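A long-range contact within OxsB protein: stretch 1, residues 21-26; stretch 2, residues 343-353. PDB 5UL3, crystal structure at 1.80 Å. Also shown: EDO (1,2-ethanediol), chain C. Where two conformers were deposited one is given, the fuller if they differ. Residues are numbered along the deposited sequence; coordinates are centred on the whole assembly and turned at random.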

# COMPACT_ATOMS: atom_id res chain seq x y z
N PHE A 21 -28.64 7.25 -7.78
CA PHE A 21 -27.31 6.79 -8.19
C PHE A 21 -26.19 7.67 -7.64
O PHE A 21 -25.03 7.23 -7.61
CB PHE A 21 -27.22 6.74 -9.72
CG PHE A 21 -28.10 5.68 -10.37
CD1 PHE A 21 -28.73 4.69 -9.61
CD2 PHE A 21 -28.26 5.66 -11.75
CE1 PHE A 21 -29.52 3.71 -10.22
CE2 PHE A 21 -29.05 4.69 -12.37
CZ PHE A 21 -29.67 3.72 -11.60
N SER A 22 -26.50 8.90 -7.23
CA SER A 22 -25.49 9.76 -6.63
C SER A 22 -25.01 9.23 -5.29
O SER A 22 -23.96 9.67 -4.81
CB SER A 22 -26.03 11.18 -6.45
OG SER A 22 -26.88 11.23 -5.32
N GLN A 23 -25.73 8.28 -4.69
CA GLN A 23 -25.32 7.71 -3.40
C GLN A 23 -24.41 6.52 -3.66
O GLN A 23 -24.76 5.35 -3.47
CB GLN A 23 -26.55 7.35 -2.58
CG GLN A 23 -27.41 8.55 -2.33
CD GLN A 23 -28.80 8.17 -1.87
OE1 GLN A 23 -28.97 7.44 -0.90
NE2 GLN A 23 -29.81 8.67 -2.58
N ILE A 24 -23.18 6.84 -4.09
CA ILE A 24 -22.27 5.83 -4.61
C ILE A 24 -21.70 4.91 -3.54
O ILE A 24 -21.04 3.93 -3.87
CB ILE A 24 -21.14 6.50 -5.41
CG1 ILE A 24 -20.33 7.46 -4.52
CG2 ILE A 24 -21.71 7.22 -6.60
CD1 ILE A 24 -19.10 8.07 -5.24
N TRP A 25 -21.98 5.18 -2.26
CA TRP A 25 -21.58 4.27 -1.20
C TRP A 25 -22.55 3.11 -1.00
O TRP A 25 -22.20 2.13 -0.34
CB TRP A 25 -21.46 5.02 0.12
CG TRP A 25 -22.62 5.90 0.35
CD1 TRP A 25 -23.80 5.57 0.97
CD2 TRP A 25 -22.76 7.26 -0.07
NE1 TRP A 25 -24.65 6.64 0.96
CE2 TRP A 25 -24.04 7.69 0.33
CE3 TRP A 25 -21.92 8.16 -0.74
CZ2 TRP A 25 -24.50 8.98 0.09
CZ3 TRP A 25 -22.37 9.43 -0.99
CH2 TRP A 25 -23.66 9.84 -0.57
N LEU A 26 -23.77 3.19 -1.54
CA LEU A 26 -24.70 2.10 -1.34
C LEU A 26 -24.32 0.92 -2.22
O LEU A 26 -23.82 1.09 -3.34
CB LEU A 26 -26.13 2.55 -1.67
CG LEU A 26 -26.68 3.74 -0.89
CD1 LEU A 26 -28.00 4.19 -1.51
CD2 LEU A 26 -26.83 3.36 0.59
N ASP A 343 -12.55 13.09 -6.26
CA ASP A 343 -13.82 13.72 -5.88
C ASP A 343 -14.82 12.69 -5.37
O ASP A 343 -15.49 12.93 -4.36
CB ASP A 343 -14.39 14.50 -7.07
CG ASP A 343 -15.71 15.17 -6.74
OD1 ASP A 343 -15.68 16.20 -6.04
OD2 ASP A 343 -16.77 14.67 -7.18
N ASP A 344 -14.93 11.54 -6.06
CA ASP A 344 -15.86 10.49 -5.65
C ASP A 344 -15.53 9.98 -4.25
O ASP A 344 -16.42 9.88 -3.39
CB ASP A 344 -15.82 9.31 -6.62
CG ASP A 344 -16.39 9.63 -7.98
OD1 ASP A 344 -17.09 10.65 -8.11
OD2 ASP A 344 -16.11 8.85 -8.94
N ILE A 345 -14.27 9.64 -4.02
CA ILE A 345 -13.88 9.05 -2.75
C ILE A 345 -14.06 10.06 -1.63
O ILE A 345 -14.53 9.72 -0.53
CB ILE A 345 -12.44 8.53 -2.85
CG1 ILE A 345 -12.38 7.35 -3.82
CG2 ILE A 345 -11.91 8.12 -1.48
CD1 ILE A 345 -11.01 7.06 -4.32
N LEU A 346 -13.71 11.32 -1.89
CA LEU A 346 -13.81 12.36 -0.86
C LEU A 346 -15.27 12.64 -0.53
O LEU A 346 -15.63 12.81 0.65
CB LEU A 346 -13.12 13.63 -1.34
CG LEU A 346 -11.59 13.57 -1.38
CD1 LEU A 346 -11.06 14.71 -2.22
CD2 LEU A 346 -11.02 13.60 0.06
N ARG A 347 -16.13 12.66 -1.54
CA ARG A 347 -17.55 12.89 -1.30
C ARG A 347 -18.16 11.75 -0.50
O ARG A 347 -18.92 11.97 0.45
CB ARG A 347 -18.27 13.08 -2.64
CG ARG A 347 -19.77 13.40 -2.46
CD ARG A 347 -20.43 13.90 -3.75
NE ARG A 347 -20.57 12.82 -4.72
CZ ARG A 347 -21.52 11.89 -4.68
NH1 ARG A 347 -22.43 11.90 -3.70
NH2 ARG A 347 -21.56 10.96 -5.63
N ALA A 348 -17.81 10.51 -0.86
CA ALA A 348 -18.30 9.36 -0.12
C ALA A 348 -17.73 9.33 1.29
O ALA A 348 -18.44 8.96 2.24
CB ALA A 348 -17.96 8.07 -0.85
N GLY A 349 -16.45 9.67 1.46
CA GLY A 349 -15.88 9.71 2.80
C GLY A 349 -16.57 10.74 3.68
O GLY A 349 -16.86 10.48 4.85
N LYS A 350 -16.88 11.91 3.12
CA LYS A 350 -17.55 12.96 3.87
C LYS A 350 -18.93 12.52 4.34
O LYS A 350 -19.36 12.88 5.44
CB LYS A 350 -17.65 14.22 3.01
CG LYS A 350 -18.25 15.43 3.72
CD LYS A 350 -18.51 16.55 2.73
CE LYS A 350 -18.82 17.87 3.43
NZ LYS A 350 -17.62 18.45 4.09
N HIS A 351 -19.63 11.74 3.51
CA HIS A 351 -20.92 11.19 3.92
C HIS A 351 -20.81 10.38 5.19
O HIS A 351 -21.74 10.36 6.00
CB HIS A 351 -21.49 10.32 2.80
CG HIS A 351 -22.71 9.56 3.21
ND1 HIS A 351 -23.95 10.15 3.30
CD2 HIS A 351 -22.88 8.27 3.59
CE1 HIS A 351 -24.84 9.25 3.69
NE2 HIS A 351 -24.21 8.10 3.88
N PHE A 352 -19.68 9.70 5.40
CA PHE A 352 -19.48 8.87 6.58
C PHE A 352 -18.60 9.54 7.63
O PHE A 352 -18.14 8.87 8.55
CB PHE A 352 -18.87 7.53 6.19
CG PHE A 352 -19.78 6.65 5.41
CD1 PHE A 352 -20.94 6.15 5.98
CD2 PHE A 352 -19.45 6.28 4.11
CE1 PHE A 352 -21.78 5.32 5.26
CE2 PHE A 352 -20.29 5.45 3.39
CZ PHE A 352 -21.44 4.97 3.96
N ASN A 353 -18.32 10.84 7.47
CA ASN A 353 -17.51 11.63 8.40
C ASN A 353 -16.06 11.18 8.45
O ASN A 353 -15.35 11.50 9.41
CB ASN A 353 -18.13 11.63 9.80
CG ASN A 353 -19.49 12.26 9.82
OD1 ASN A 353 -19.70 13.33 9.26
ND2 ASN A 353 -20.44 11.59 10.47
C1 EDO C . -21.80 9.73 -8.95
O1 EDO C . -20.67 10.46 -8.43
C2 EDO C . -22.60 10.64 -9.86
O2 EDO C . -21.73 11.04 -10.93

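Two segments more than three hundred residues apart in the OxsB chain meet here: an irregular segment, F21 to L26, lies against one flank of a helix that runs through D343 and beyond. The contact is modest, burying 410 Å² when both sides are summed, and W25 supplies the largest share of it. F21, at the start, is itself buried but does not reach the helix.

S22 contributes through its backbone. Its carbonyl oxygen receives two hydrogen bonds from the guanidinium of R347, at 2.8 Å from R347 NH2 to S22 O and 2.9 Å from R347 NH1 to S22 O. The oxygen lies at the edge of the guanidinium, near its plane, where the N-H groups of the two terminal nitrogens can converge on it. Arginine suits this position because it is both long and fork-ended: its CA-to-CB bond points sideways, yet the chain, t at chi1 and chi2 and p at chi3, brings its end to the loop. The same S22 O also accepts a weak backbone bond from I24 N, at 3.0 Å. R347 NH2 donates as well to O1 of a bound 1,2-ethanediol, 3.0 Å away, probably a molecule from the crystallisation liquor.

Q23 makes no contact with the helix, but it opens a type I beta turn that ends at L26, closed by a hydrogen bond from L26 N to Q23 O of 3.1 Å. The two central residues of the turn, I24 and W25, both direct their CA-to-CB bonds toward the helix, so the turn presents two large hydrophobic side chains side by side.

I24 extends its CD1 to the helix backbone, 3.7 Å from D344 O, and to the aliphatic part of the D344 side chain, with I24 CD1 3.8 Å from D344 CB. I24 CG1 lies 4.4 Å from A348 CB. A branched aliphatic chain can fill such a space without asking for polar partners; the carboxylate of D344 is hydrogen-bonded through OD2 elsewhere in the structure.

W25 has the closest register with the helix, its CA 6.2 Å from the CA of A348. The small side chain of alanine lets the indole come close to the helix: W25 CE3 is 3.9 Å from A348 CA and 4.0 Å from A348 CB. One turn further on, H351 lays its imidazole over a face of the indole in an offset stack, the centroids of its ring and the five-membered ring 3.9 Å apart and the planes inclined by only 13°. H351 CB sits over the six-membered ring, 4.0 Å from its centroid, in a CH-pi contact. Although W25 NE1 and H351 NE2 are 3.3 Å apart, the angle is too poor for a hydrogen bond, as expected when rings stack. F352 completes the aromatic cluster by turning its edge toward the indole face, and its CE2 approaches W25 CB to 3.5 Å.

L26 closes the turn without touching the helix.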